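Local coordinates for extracellular solute-binding protein family 1 (Kribbella flavida, PDB 5IXP), which probably binds a solute outside the cell and delivers it to an ABC transporter for uptake, at residues Asp165-Thr170 with Asp202-Ala207; Gln180-Asn185 with Gly357-Val362; Trp240-Ile245 with Pro328-Ala333; Ser273-Pro278 with Lys289-Leu294; Gly308-Pro311 with Ala316-Ser319. One frame throughout, in Å; residues are numbered along the deposited sequence.

Contact 1: Asp165-Thr170 with Asp202-Ala207; sequences DSAVLT and DQIVAA
Ile-204 holds CG2 anti to its backbone N and CG1 beside that N (chi1 -60°), then runs out extended to CD1 (chi2 174°), and this splays two methyls over the start of helix 167-175. CG2 drops onto Ala-167, where CG2 of Ile-204 and CB of Ala-167 are 3.7 Å apart. CD1 reaches one helical turn further and lies on backbone as much as side chain: CD1 of Ile-204 is 3.9 Å from C of Thr-170, with the CG2 methyl of Thr-170 at 4.3 Å. Because Ala-167 offers just a methyl at the point of closest approach, the backbones come close, CA of Ala-167 and CA of Ile-204 being 6.4 Å apart. The helix end that is covered is capped by Ser-166, whose OG accepts from Leu-169 N at 3.2 Å in a nearly straight bond (167°). Shortening Ile-204 to an alanine removes both methyls and is likely to leave a gap over Ala-167 and the Thr-170 carbonyl group. The loop residue Phe-164 packs on Thr-170 and Ala-207. Further along, Ile-204 also touches Trp-171 and Met-174 of helix 167-175. Helix 356-371 closes the same helix pair, Leu-367 touching both Ala-167 and Val-205.

Contact 2: Gln180-Asn185 with Gly357-Val362; sequences QAYYSN and GEINQV
Ile-359 pushes its CG2 methyl squarely onto the ring of Tyr-182, in a CH-pi contact 3.6 Å from the ring centroid and 13° off the ring normal. This is the tight part: the methyl sits over the ring centre, and Ala-181 CB lies toward the rim of the opposite face. CG2 is the branch anti to the isoleucine's backbone N (chi1 -64°), which turns it to Tyr-182 while CG1 carries CD1 to Tyr-183. The phenol end is held as well: Tyr-182 OH donates to Asn-360 OD1 at 2.7 Å, in the carbonyl plane and on a lone pair, with ring and amide planes 46° apart. OD1 also accepts from Trp-171 NE1, and ND2 of the same amide donates to Glu-172, so both amide ends are bonded and its rotation is fixed. Here, in a periplasmic-binding-protein-like fold, the irregular loop after helix 167-175 packs on helix 356-371. Tyr-183 makes the looser part, overlapping less and meeting Ile-359 obliquely; its OH comes 3.4 Å from CD1 of Ile-359 and is hydrogen-bonded to Arg-355 N, just ahead of the helix. Past it the loop runs to exposed Asn-185, and Gln-361 is exposed on the helix side away from the loop.

Contact 3: Trp240-Ile245 with Pro328-Ala333; sequences WLLGVI and PYFNNA
Phe-330 lies with one ring face against Leu-242 and its far rim against Ile-245. CD2 of Leu-242 stands over the ring centre in a CH-pi contact, 3.6 Å from the centroid of Phe-330 and 13° off the ring normal. The leucine side chain slants across the ring, whereas that of Ile-245 crosses Phe-330 at about a right angle. CB of Ile-245 is in the ring plane at the edge, and its CG2 comes 3.7 Å from CZ of Phe-330. That branch reaches the rim because CG2 is anti to the isoleucine's backbone N, with CG1 beside the N (chi1 -67°). Near the same rim the ring meets backbone, CE1 of Phe-330 lying 3.4 Å from O of Leu-242. Phe-330 is the centre of an inverse gamma turn, so a tight bend carries the ring to the helix. A serine in its place would probably strip the Leu-242 methyl of its aromatic face and open a gap beside Ile-245. Around the contact, Trp-257 of strand 257-260 meets the Phe-330 ring and touches Ile-245. Cys-237, disulfide-bonded to Cys-119, lies against Leu-242 and Ile-245, so helix 241-249 packs against strand 232-238 and also meets the loop before helix 335-344.

Contact 4: Ser273-Pro278 with Lys289-Leu294; sequences SYLTVP and KLAAWL
Leu-275 carries the contact from the strand side, reaching between Ala-291 and Leu-294 of the helix that follows in the chain. The arrangement is helix-on-sheet packing in the alpha/beta fold of a periplasmic-binding-protein-like domain: helix 284-294 lies against strand 269-276 of the mixed sheet, with no hydrogen bond between the two segments. In the first shell, CB of Leu-275 meets CB of Ala-291 at 4.0 Å. The alanine has little bulk, and the backbones approach to 6.1 Å between CA of Leu-275 and CA of Ala-291. The leucine's tip goes on past that methyl to the next helical turn, where its CD1 is 3.9 Å from CB of Leu-294; the two leucine side chains cross at about a right angle. CG of Leu-275 is anti to the carbonyl carbon and beside the backbone N (chi1 -55°), and with chi2 near 180° the CD1 methyl extends away from the strand.

The second shell fixes the strand. Backbone bonds tie Leu-275 to Tyr-109 of strand 108-121, and its neighbours Tyr-274 and Thr-276 to Met-61 and Glu-59 of strand 58-62, so Leu-275 projects from a position with strands on both flanks. Thr-111 and Ile-58 from those strands also touch its side chain. On the helix, Tyr-109 packs on Ala-291 and Ile-58 on Leu-290. The Ala-291 carbonyl O, bonded to Thr-295 OG1, lies 3.9 Å from CD1 of Leu-275.

Contact 5: Gly308-Pro311 with Ala316-Ser319; sequences GSFP and AYES
Tyr-317 can be followed outward from a CB that does not itself aim at Phe-310 and Pro-311; it is the ring end that comes closer to this short, weakly bonded strand. Its CG is anti to the carbonyl carbon and beside the backbone N (chi1 -55°), which swings the ring back across the four residues between the segments. The inner ring atoms lead to CE1, where the crossing begins: CE1 of Tyr-317 is 3.4 Å from O of Pro-311 and 3.5 Å from CE2 of Phe-310, and CB of Pro-311 touches the same CE1 more loosely, at 4.3 Å. The two aromatic rings are oblique, their planes 31° apart and their centroids 5.5 Å apart. CZ of Tyr-317 likewise lies closest to O of Pro-311, with Phe-310 CE2 next. At the tip, OH donates to the carbonyl O of Pro-311 at 2.7 Å; that oxygen lies at the edge of the tyrosine ring, in its plane, while the hydroxyl is tilted 32° from the carbonyl plane. Beside the ring, Ala-316 places its CB 3.7 Å from CB of Pro-311, an apolar contact at the base of the turn.

Neighbours enclose the pair. Ile-113 of strand 108-121 and Val-340 of helix 335-344 each touch both Phe-310 and Tyr-317, and the Phe-310 backbone is hydrogen-bonded to Ile-113, which joins strand 310-311 to the main sheet. Ile-301 of helix 297-307 lies on Ala-316. The phenol OH and the Pro-311 carbonyl thus satisfy each other in an otherwise apolar contact, which helps to fix the tyrosine's reach.

Along the chain, contact 1 closes before contacts 3, 4 and 5 open, and its segments alternate with those of contact 2; contacts 3, 4 and 5 all lie within the long loop closed by contact 2, and contacts 4 and 5 lie in series inside the loop of contact 3. Contacts 1 and 2, about 18 Å apart between centres, both border helices 167-175 and 356-371. Contacts 4 and 5, also about 18 Å apart, reach the same mixed sheet through strands 269-276 and 310-311. Contacts 1 and 4 are farthest apart, with centres about 37 Å apart on opposite sides of the chain's centre. This interleaving is consistent with the two-lobed form of solute-binding proteins.

Contact 1: Asp165-Thr170 with Asp202-Ala207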
# COMPACT_ATOMS: atom_id res chain seq x y z
N ASP A 165 -14.43 6.44 5.95
CA ASP A 165 -15.29 5.90 4.89
C ASP A 165 -15.76 4.48 5.18
O ASP A 165 -16.93 4.17 4.95
CB ASP A 165 -14.58 5.98 3.53
CG ASP A 165 -13.24 5.25 3.51
OD1 ASP A 165 -12.57 5.15 4.56
OD2 ASP A 165 -12.84 4.79 2.42
N SER A 166 -14.90 3.58 5.68
CA SER A 166 -15.37 2.21 5.94
C SER A 166 -14.55 1.57 7.05
O SER A 166 -13.39 1.92 7.28
CB SER A 166 -15.31 1.32 4.68
OG SER A 166 -13.98 0.99 4.29
N ALA A 167 -15.19 0.62 7.75
CA ALA A 167 -14.48 -0.16 8.75
C ALA A 167 -13.35 -0.96 8.13
O ALA A 167 -12.28 -1.11 8.73
CB ALA A 167 -15.46 -1.10 9.48
N VAL A 168 -13.56 -1.50 6.92
CA VAL A 168 -12.56 -2.37 6.31
C VAL A 168 -11.26 -1.61 6.04
O VAL A 168 -10.17 -2.10 6.35
CB VAL A 168 -13.11 -3.02 5.03
CG1 VAL A 168 -11.98 -3.63 4.20
CG2 VAL A 168 -14.12 -4.10 5.38
N LEU A 169 -11.35 -0.40 5.47
CA LEU A 169 -10.10 0.32 5.21
C LEU A 169 -9.41 0.72 6.51
O LEU A 169 -8.17 0.74 6.56
CB LEU A 169 -10.34 1.54 4.32
CG LEU A 169 -10.60 1.27 2.83
CD1 LEU A 169 -10.46 2.54 2.00
CD2 LEU A 169 -9.68 0.18 2.30
N THR A 170 -10.17 1.02 7.56
CA THR A 170 -9.54 1.27 8.86
C THR A 170 -8.85 0.02 9.38
O THR A 170 -7.75 0.09 9.95
CB THR A 170 -10.59 1.77 9.86
OG1 THR A 170 -11.30 2.88 9.31
CG2 THR A 170 -9.93 2.19 11.18
N ASP A 202 -12.22 -5.41 17.92
CA ASP A 202 -13.14 -4.82 18.89
C ASP A 202 -13.15 -3.31 18.80
O ASP A 202 -14.21 -2.68 18.89
CB ASP A 202 -12.79 -5.26 20.31
CG ASP A 202 -13.15 -6.70 20.58
OD1 ASP A 202 -13.96 -7.27 19.82
OD2 ASP A 202 -12.64 -7.27 21.56
N GLN A 203 -11.97 -2.70 18.62
CA GLN A 203 -11.90 -1.24 18.60
C GLN A 203 -12.57 -0.66 17.36
O GLN A 203 -13.24 0.38 17.44
CB GLN A 203 -10.43 -0.80 18.69
CG GLN A 203 -10.24 0.68 18.93
CD GLN A 203 -8.80 1.01 19.32
OE1 GLN A 203 -7.87 0.28 18.99
NE2 GLN A 203 -8.63 2.11 20.05
N ILE A 204 -12.41 -1.31 16.20
CA ILE A 204 -13.09 -0.82 15.00
C ILE A 204 -14.59 -1.07 15.10
O ILE A 204 -15.39 -0.22 14.70
CB ILE A 204 -12.50 -1.47 13.75
CG1 ILE A 204 -11.02 -1.12 13.65
CG2 ILE A 204 -13.24 -1.00 12.49
CD1 ILE A 204 -10.33 -1.84 12.53
N VAL A 205 -14.99 -2.24 15.59
CA VAL A 205 -16.42 -2.50 15.77
C VAL A 205 -17.04 -1.45 16.70
O VAL A 205 -18.12 -0.91 16.42
CB VAL A 205 -16.65 -3.93 16.29
CG1 VAL A 205 -18.09 -4.10 16.75
CG2 VAL A 205 -16.32 -4.94 15.18
N ALA A 206 -16.35 -1.12 17.79
CA ALA A 206 -16.88 -0.10 18.69
C ALA A 206 -17.03 1.24 17.97
O ALA A 206 -18.00 1.96 18.18
CB ALA A 206 -15.99 0.04 19.92
N ALA A 207 -16.07 1.57 17.09
CA ALA A 207 -16.19 2.78 16.29
C ALA A 207 -17.43 2.75 15.40
O ALA A 207 -18.14 3.76 15.27
CB ALA A 207 -14.93 2.99 15.45

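Contact 2: Gln180-Asn185 with Gly357-Val362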
# COMPACT_ATOMS: atom_id res chain seq x y z
N GLN A 180 2.53 -9.13 14.61
CA GLN A 180 2.05 -10.32 13.92
C GLN A 180 0.56 -10.20 13.71
O GLN A 180 -0.16 -9.59 14.51
CB GLN A 180 2.38 -11.61 14.69
CG GLN A 180 1.49 -11.87 15.86
CD GLN A 180 1.97 -13.04 16.67
OE1 GLN A 180 3.13 -13.44 16.55
NE2 GLN A 180 1.10 -13.59 17.50
N ALA A 181 0.10 -10.75 12.60
CA ALA A 181 -1.32 -10.75 12.31
C ALA A 181 -1.80 -12.19 12.23
O ALA A 181 -2.34 -12.73 13.20
CB ALA A 181 -1.62 -9.98 11.02
N TYR A 182 -1.57 -12.83 11.10
CA TYR A 182 -2.09 -14.17 10.91
C TYR A 182 -1.05 -15.26 11.09
O TYR A 182 -1.42 -16.42 11.31
CB TYR A 182 -2.72 -14.28 9.52
CG TYR A 182 -3.77 -13.23 9.27
CD1 TYR A 182 -4.83 -13.04 10.17
CD2 TYR A 182 -3.71 -12.41 8.15
CE1 TYR A 182 -5.80 -12.07 9.95
CE2 TYR A 182 -4.68 -11.44 7.92
CZ TYR A 182 -5.72 -11.27 8.81
OH TYR A 182 -6.68 -10.31 8.57
N TYR A 183 0.24 -14.93 11.01
CA TYR A 183 1.28 -15.94 10.95
C TYR A 183 2.38 -15.68 11.96
O TYR A 183 2.75 -14.53 12.23
CB TYR A 183 1.92 -16.02 9.56
CG TYR A 183 1.06 -16.69 8.51
CD1 TYR A 183 1.11 -18.06 8.32
CD2 TYR A 183 0.20 -15.95 7.71
CE1 TYR A 183 0.34 -18.68 7.36
CE2 TYR A 183 -0.58 -16.55 6.74
CZ TYR A 183 -0.51 -17.92 6.56
OH TYR A 183 -1.27 -18.53 5.60
N SER A 184 2.92 -16.76 12.51
CA SER A 184 4.23 -16.71 13.14
C SER A 184 5.32 -16.61 12.08
O SER A 184 5.07 -16.78 10.88
CB SER A 184 4.46 -17.95 14.00
OG SER A 184 4.85 -19.05 13.17
N ASN A 185 6.55 -16.37 12.53
CA ASN A 185 7.66 -16.25 11.60
C ASN A 185 8.00 -17.56 10.90
O ASN A 185 8.73 -17.53 9.90
CB ASN A 185 8.88 -15.71 12.33
CG ASN A 185 8.85 -14.21 12.45
OD1 ASN A 185 8.51 -13.51 11.49
ND2 ASN A 185 9.17 -13.70 13.63
N GLY A 357 -3.33 -13.27 1.98
CA GLY A 357 -4.40 -12.53 1.33
C GLY A 357 -5.74 -13.25 1.44
O GLY A 357 -6.78 -12.61 1.64
N GLU A 358 -5.72 -14.57 1.31
CA GLU A 358 -6.95 -15.35 1.41
C GLU A 358 -7.51 -15.30 2.83
O GLU A 358 -8.73 -15.22 3.01
CB GLU A 358 -6.69 -16.80 1.00
CG GLU A 358 -6.39 -16.99 -0.48
CD GLU A 358 -4.94 -16.69 -0.86
OE1 GLU A 358 -4.14 -16.24 -0.01
OE2 GLU A 358 -4.60 -16.90 -2.04
N ILE A 359 -6.64 -15.35 3.84
CA ILE A 359 -7.09 -15.23 5.23
C ILE A 359 -7.65 -13.84 5.48
O ILE A 359 -8.72 -13.67 6.06
CB ILE A 359 -5.94 -15.54 6.20
CG1 ILE A 359 -5.48 -16.99 6.07
CG2 ILE A 359 -6.32 -15.20 7.65
CD1 ILE A 359 -4.19 -17.28 6.84
N ASN A 360 -6.91 -12.81 5.06
CA ASN A 360 -7.37 -11.45 5.29
C ASN A 360 -8.73 -11.20 4.65
O ASN A 360 -9.55 -10.46 5.21
CB ASN A 360 -6.35 -10.44 4.76
CG ASN A 360 -6.68 -9.04 5.21
OD1 ASN A 360 -6.78 -8.78 6.40
ND2 ASN A 360 -6.85 -8.12 4.25
N GLN A 361 -8.99 -11.83 3.50
CA GLN A 361 -10.26 -11.63 2.81
C GLN A 361 -11.44 -12.09 3.66
O GLN A 361 -12.50 -11.44 3.66
CB GLN A 361 -10.24 -12.38 1.47
CG GLN A 361 -11.43 -12.10 0.58
CD GLN A 361 -11.34 -12.79 -0.77
OE1 GLN A 361 -10.30 -12.76 -1.43
NE2 GLN A 361 -12.43 -13.41 -1.20
N VAL A 362 -11.30 -13.19 4.39
CA VAL A 362 -12.42 -13.65 5.21
C VAL A 362 -12.64 -12.70 6.38
O VAL A 362 -13.79 -12.44 6.76
CB VAL A 362 -12.24 -15.12 5.67
CG1 VAL A 362 -11.62 -15.98 4.57
CG2 VAL A 362 -11.49 -15.24 6.97

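Contact 3: Trp240-Ile245 with Pro328-Ala333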
# COMPACT_ATOMS: atom_id res chain seq x y z
N TRP A 240 -0.41 8.21 -3.17
CA TRP A 240 -1.05 8.05 -4.48
C TRP A 240 -2.56 8.21 -4.43
O TRP A 240 -3.19 8.35 -5.49
CB TRP A 240 -0.69 6.67 -5.08
CG TRP A 240 -1.05 5.47 -4.22
CD1 TRP A 240 -0.20 4.77 -3.41
CD2 TRP A 240 -2.32 4.82 -4.12
NE1 TRP A 240 -0.87 3.73 -2.80
CE2 TRP A 240 -2.17 3.74 -3.22
CE3 TRP A 240 -3.57 5.05 -4.69
CZ2 TRP A 240 -3.23 2.90 -2.87
CZ3 TRP A 240 -4.63 4.21 -4.35
CH2 TRP A 240 -4.45 3.15 -3.45
N LEU A 241 -3.17 8.19 -3.24
CA LEU A 241 -4.62 8.35 -3.16
C LEU A 241 -5.07 9.80 -3.30
O LEU A 241 -6.24 10.04 -3.62
CB LEU A 241 -5.13 7.76 -1.84
CG LEU A 241 -6.65 7.59 -1.69
CD1 LEU A 241 -7.18 6.55 -2.68
CD2 LEU A 241 -7.01 7.21 -0.26
N LEU A 242 -4.16 10.76 -3.09
CA LEU A 242 -4.54 12.18 -3.20
C LEU A 242 -5.21 12.47 -4.54
O LEU A 242 -6.23 13.17 -4.60
CB LEU A 242 -3.31 13.07 -3.02
CG LEU A 242 -2.64 12.99 -1.64
CD1 LEU A 242 -1.35 13.81 -1.62
CD2 LEU A 242 -3.60 13.48 -0.61
N GLY A 243 -4.64 11.95 -5.63
CA GLY A 243 -5.22 12.19 -6.94
C GLY A 243 -6.58 11.54 -7.12
O GLY A 243 -7.43 12.06 -7.84
N VAL A 244 -6.79 10.38 -6.49
CA VAL A 244 -8.10 9.73 -6.53
C VAL A 244 -9.14 10.60 -5.83
O VAL A 244 -10.24 10.82 -6.35
CB VAL A 244 -8.02 8.33 -5.90
CG1 VAL A 244 -9.40 7.72 -5.78
CG2 VAL A 244 -7.10 7.44 -6.72
N ILE A 245 -8.79 11.12 -4.65
CA ILE A 245 -9.72 11.95 -3.89
C ILE A 245 -10.07 13.20 -4.69
O ILE A 245 -11.25 13.56 -4.82
CB ILE A 245 -9.11 12.32 -2.52
CG1 ILE A 245 -8.98 11.08 -1.64
CG2 ILE A 245 -9.95 13.40 -1.81
CD1 ILE A 245 -8.14 11.29 -0.38
N PRO A 328 -1.64 21.78 -4.74
CA PRO A 328 -2.58 22.91 -4.62
C PRO A 328 -3.99 22.50 -4.21
O PRO A 328 -4.63 23.21 -3.43
CB PRO A 328 -2.56 23.52 -6.02
CG PRO A 328 -1.27 23.06 -6.62
CD PRO A 328 -1.04 21.70 -6.08
N TYR A 329 -4.50 21.37 -4.72
CA TYR A 329 -5.85 20.95 -4.37
C TYR A 329 -6.00 20.74 -2.87
O TYR A 329 -7.01 21.12 -2.28
CB TYR A 329 -6.22 19.68 -5.13
CG TYR A 329 -7.68 19.29 -5.02
CD1 TYR A 329 -8.59 19.68 -5.99
CD2 TYR A 329 -8.15 18.52 -3.96
CE1 TYR A 329 -9.93 19.33 -5.92
CE2 TYR A 329 -9.49 18.15 -3.87
CZ TYR A 329 -10.37 18.57 -4.86
OH TYR A 329 -11.70 18.21 -4.79
N PHE A 330 -4.99 20.13 -2.24
CA PHE A 330 -5.02 19.86 -0.80
C PHE A 330 -4.42 21.04 -0.02
O PHE A 330 -3.47 20.90 0.75
CB PHE A 330 -4.30 18.56 -0.50
CG PHE A 330 -5.11 17.34 -0.81
CD1 PHE A 330 -5.22 16.89 -2.11
CD2 PHE A 330 -5.81 16.68 0.19
CE1 PHE A 330 -5.99 15.78 -2.41
CE2 PHE A 330 -6.58 15.57 -0.10
CZ PHE A 330 -6.67 15.12 -1.41
N ASN A 331 -5.01 22.22 -0.25
CA ASN A 331 -4.66 23.44 0.50
C ASN A 331 -3.16 23.73 0.41
O ASN A 331 -2.54 24.18 1.38
CB ASN A 331 -5.12 23.34 1.96
CG ASN A 331 -5.05 24.67 2.69
OD1 ASN A 331 -5.31 25.72 2.11
ND2 ASN A 331 -4.69 24.64 3.97
N ASN A 332 -2.57 23.48 -0.76
CA ASN A 332 -1.15 23.73 -0.99
C ASN A 332 -0.28 22.99 0.03
O ASN A 332 0.73 23.51 0.49
CB ASN A 332 -0.83 25.23 -0.96
CG ASN A 332 -1.34 25.95 -2.17
OD1 ASN A 332 -1.08 25.54 -3.30
ND2 ASN A 332 -2.08 27.02 -1.95
N ALA A 333 -0.69 21.78 0.39
CA ALA A 333 0.07 21.03 1.38
C ALA A 333 1.46 20.70 0.83
O ALA A 333 1.60 20.41 -0.36
CB ALA A 333 -0.66 19.74 1.77

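Contact 4: Ser273-Pro278 with Lys289-Leu294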
# COMPACT_ATOMS: atom_id res chain seq x y z
N SER A 273 5.33 -1.63 -5.51
CA SER A 273 5.61 -2.85 -6.26
C SER A 273 7.10 -3.18 -6.21
O SER A 273 7.89 -2.52 -5.53
CB SER A 273 5.14 -2.72 -7.72
OG SER A 273 3.73 -2.54 -7.77
N TYR A 274 7.46 -4.25 -6.93
CA TYR A 274 8.80 -4.81 -7.00
C TYR A 274 9.03 -5.33 -8.41
O TYR A 274 8.10 -5.73 -9.10
CB TYR A 274 9.01 -6.00 -6.01
CG TYR A 274 8.93 -5.58 -4.58
CD1 TYR A 274 7.71 -5.48 -3.94
CD2 TYR A 274 10.08 -5.27 -3.87
CE1 TYR A 274 7.62 -5.07 -2.63
CE2 TYR A 274 10.00 -4.86 -2.53
CZ TYR A 274 8.78 -4.77 -1.93
OH TYR A 274 8.68 -4.36 -0.62
N LEU A 275 10.29 -5.31 -8.83
CA LEU A 275 10.72 -6.02 -10.02
C LEU A 275 11.39 -7.32 -9.60
O LEU A 275 12.26 -7.32 -8.71
CB LEU A 275 11.67 -5.17 -10.87
CG LEU A 275 11.12 -3.78 -11.26
CD1 LEU A 275 12.13 -3.09 -12.18
CD2 LEU A 275 9.77 -3.89 -11.94
N THR A 276 10.97 -8.43 -10.20
CA THR A 276 11.51 -9.75 -9.89
C THR A 276 12.06 -10.38 -11.16
O THR A 276 11.71 -9.99 -12.28
CB THR A 276 10.45 -10.69 -9.28
OG1 THR A 276 9.49 -11.06 -10.29
CG2 THR A 276 9.75 -10.02 -8.10
N VAL A 277 12.92 -11.39 -10.99
CA VAL A 277 13.53 -12.08 -12.12
C VAL A 277 13.29 -13.58 -11.95
O VAL A 277 13.96 -14.22 -11.13
CB VAL A 277 15.03 -11.77 -12.24
CG1 VAL A 277 15.67 -12.61 -13.38
CG2 VAL A 277 15.26 -10.25 -12.45
N PRO A 278 12.35 -14.16 -12.68
CA PRO A 278 12.11 -15.61 -12.57
C PRO A 278 13.33 -16.41 -12.99
O PRO A 278 14.13 -15.98 -13.84
CB PRO A 278 10.94 -15.86 -13.53
CG PRO A 278 10.32 -14.55 -13.75
CD PRO A 278 11.44 -13.52 -13.64
N LYS A 289 20.49 -6.69 -13.74
CA LYS A 289 21.14 -5.40 -13.93
C LYS A 289 20.12 -4.34 -14.34
O LYS A 289 20.14 -3.21 -13.83
CB LYS A 289 22.25 -5.49 -14.99
CG LYS A 289 23.04 -4.19 -15.07
CD LYS A 289 23.82 -3.99 -16.38
CE LYS A 289 24.68 -5.16 -16.73
NZ LYS A 289 25.44 -4.89 -18.00
N LEU A 290 19.24 -4.69 -15.28
CA LEU A 290 18.23 -3.74 -15.72
C LEU A 290 17.25 -3.42 -14.59
O LEU A 290 16.88 -2.25 -14.40
CB LEU A 290 17.48 -4.29 -16.95
CG LEU A 290 16.26 -3.46 -17.40
CD1 LEU A 290 16.66 -2.02 -17.75
CD2 LEU A 290 15.53 -4.14 -18.58
N ALA A 291 16.84 -4.43 -13.83
CA ALA A 291 15.92 -4.20 -12.73
C ALA A 291 16.54 -3.29 -11.67
O ALA A 291 15.87 -2.41 -11.12
CB ALA A 291 15.49 -5.52 -12.10
N ALA A 292 17.83 -3.49 -11.39
CA ALA A 292 18.51 -2.62 -10.43
C ALA A 292 18.58 -1.19 -10.95
O ALA A 292 18.41 -0.23 -10.19
CB ALA A 292 19.91 -3.16 -10.13
N TRP A 293 18.82 -1.02 -12.25
CA TRP A 293 18.90 0.33 -12.80
C TRP A 293 17.53 1.01 -12.78
O TRP A 293 17.42 2.19 -12.42
CB TRP A 293 19.48 0.29 -14.21
CG TRP A 293 19.60 1.66 -14.82
CD1 TRP A 293 20.63 2.54 -14.65
CD2 TRP A 293 18.67 2.29 -15.70
NE1 TRP A 293 20.39 3.69 -15.36
CE2 TRP A 293 19.19 3.56 -16.02
CE3 TRP A 293 17.44 1.91 -16.25
CZ2 TRP A 293 18.53 4.45 -16.86
CZ3 TRP A 293 16.79 2.79 -17.10
CH2 TRP A 293 17.34 4.05 -17.40
N LEU A 294 16.48 0.28 -13.17
CA LEU A 294 15.14 0.86 -13.17
C LEU A 294 14.71 1.31 -11.78
O LEU A 294 13.86 2.19 -11.66
CB LEU A 294 14.13 -0.14 -13.74
CG LEU A 294 14.19 -0.41 -15.25
CD1 LEU A 294 13.37 -1.66 -15.58
CD2 LEU A 294 13.70 0.79 -16.07

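Contact 5: Gly308-Pro311 with Ala316-Ser319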
# COMPACT_ATOMS: atom_id res chain seq x y z
N GLY A 308 4.25 10.44 -10.92
CA GLY A 308 3.93 10.79 -9.54
C GLY A 308 4.18 9.70 -8.52
O GLY A 308 3.90 9.92 -7.33
N SER A 309 4.67 8.53 -8.93
CA SER A 309 4.91 7.44 -8.00
C SER A 309 5.95 7.82 -6.96
O SER A 309 7.00 8.37 -7.28
CB SER A 309 5.37 6.21 -8.76
OG SER A 309 4.45 5.90 -9.79
N PHE A 310 5.68 7.49 -5.69
CA PHE A 310 6.56 7.98 -4.64
C PHE A 310 7.76 7.04 -4.46
O PHE A 310 7.57 5.82 -4.32
CB PHE A 310 5.82 8.13 -3.31
CG PHE A 310 6.57 8.96 -2.32
CD1 PHE A 310 6.53 10.34 -2.41
CD2 PHE A 310 7.37 8.37 -1.36
CE1 PHE A 310 7.25 11.14 -1.51
CE2 PHE A 310 8.09 9.16 -0.45
CZ PHE A 310 8.03 10.54 -0.54
N PRO A 311 8.99 7.56 -4.48
CA PRO A 311 10.17 6.68 -4.46
C PRO A 311 10.30 5.90 -3.15
O PRO A 311 9.88 6.36 -2.09
CB PRO A 311 11.35 7.65 -4.61
CG PRO A 311 10.77 8.84 -5.31
CD PRO A 311 9.36 8.96 -4.74
N ALA A 316 16.57 9.54 -3.01
CA ALA A 316 15.65 10.41 -3.72
C ALA A 316 15.04 11.46 -2.80
O ALA A 316 14.62 12.52 -3.27
CB ALA A 316 14.54 9.59 -4.39
N TYR A 317 15.00 11.19 -1.49
CA TYR A 317 14.42 12.14 -0.55
C TYR A 317 15.33 13.34 -0.31
O TYR A 317 14.90 14.30 0.33
CB TYR A 317 14.11 11.47 0.79
CG TYR A 317 13.22 10.24 0.69
CD1 TYR A 317 12.42 10.01 -0.43
CD2 TYR A 317 13.19 9.30 1.72
CE1 TYR A 317 11.61 8.89 -0.51
CE2 TYR A 317 12.40 8.18 1.64
CZ TYR A 317 11.61 7.97 0.52
OH TYR A 317 10.81 6.85 0.45
N GLU A 318 16.57 13.30 -0.79
CA GLU A 318 17.44 14.46 -0.74
C GLU A 318 17.29 15.34 -1.97
O GLU A 318 17.94 16.39 -2.05
CB GLU A 318 18.92 14.03 -0.61
CG GLU A 318 19.16 12.87 0.35
CD GLU A 318 19.39 13.31 1.78
OE1 GLU A 318 18.76 14.29 2.23
OE2 GLU A 318 20.22 12.67 2.46
N SER A 319 16.44 14.95 -2.91
CA SER A 319 16.25 15.71 -4.14
C SER A 319 15.17 16.76 -3.94
O SER A 319 14.07 16.44 -3.48
CB SER A 319 15.85 14.80 -5.29
OG SER A 319 15.48 15.58 -6.41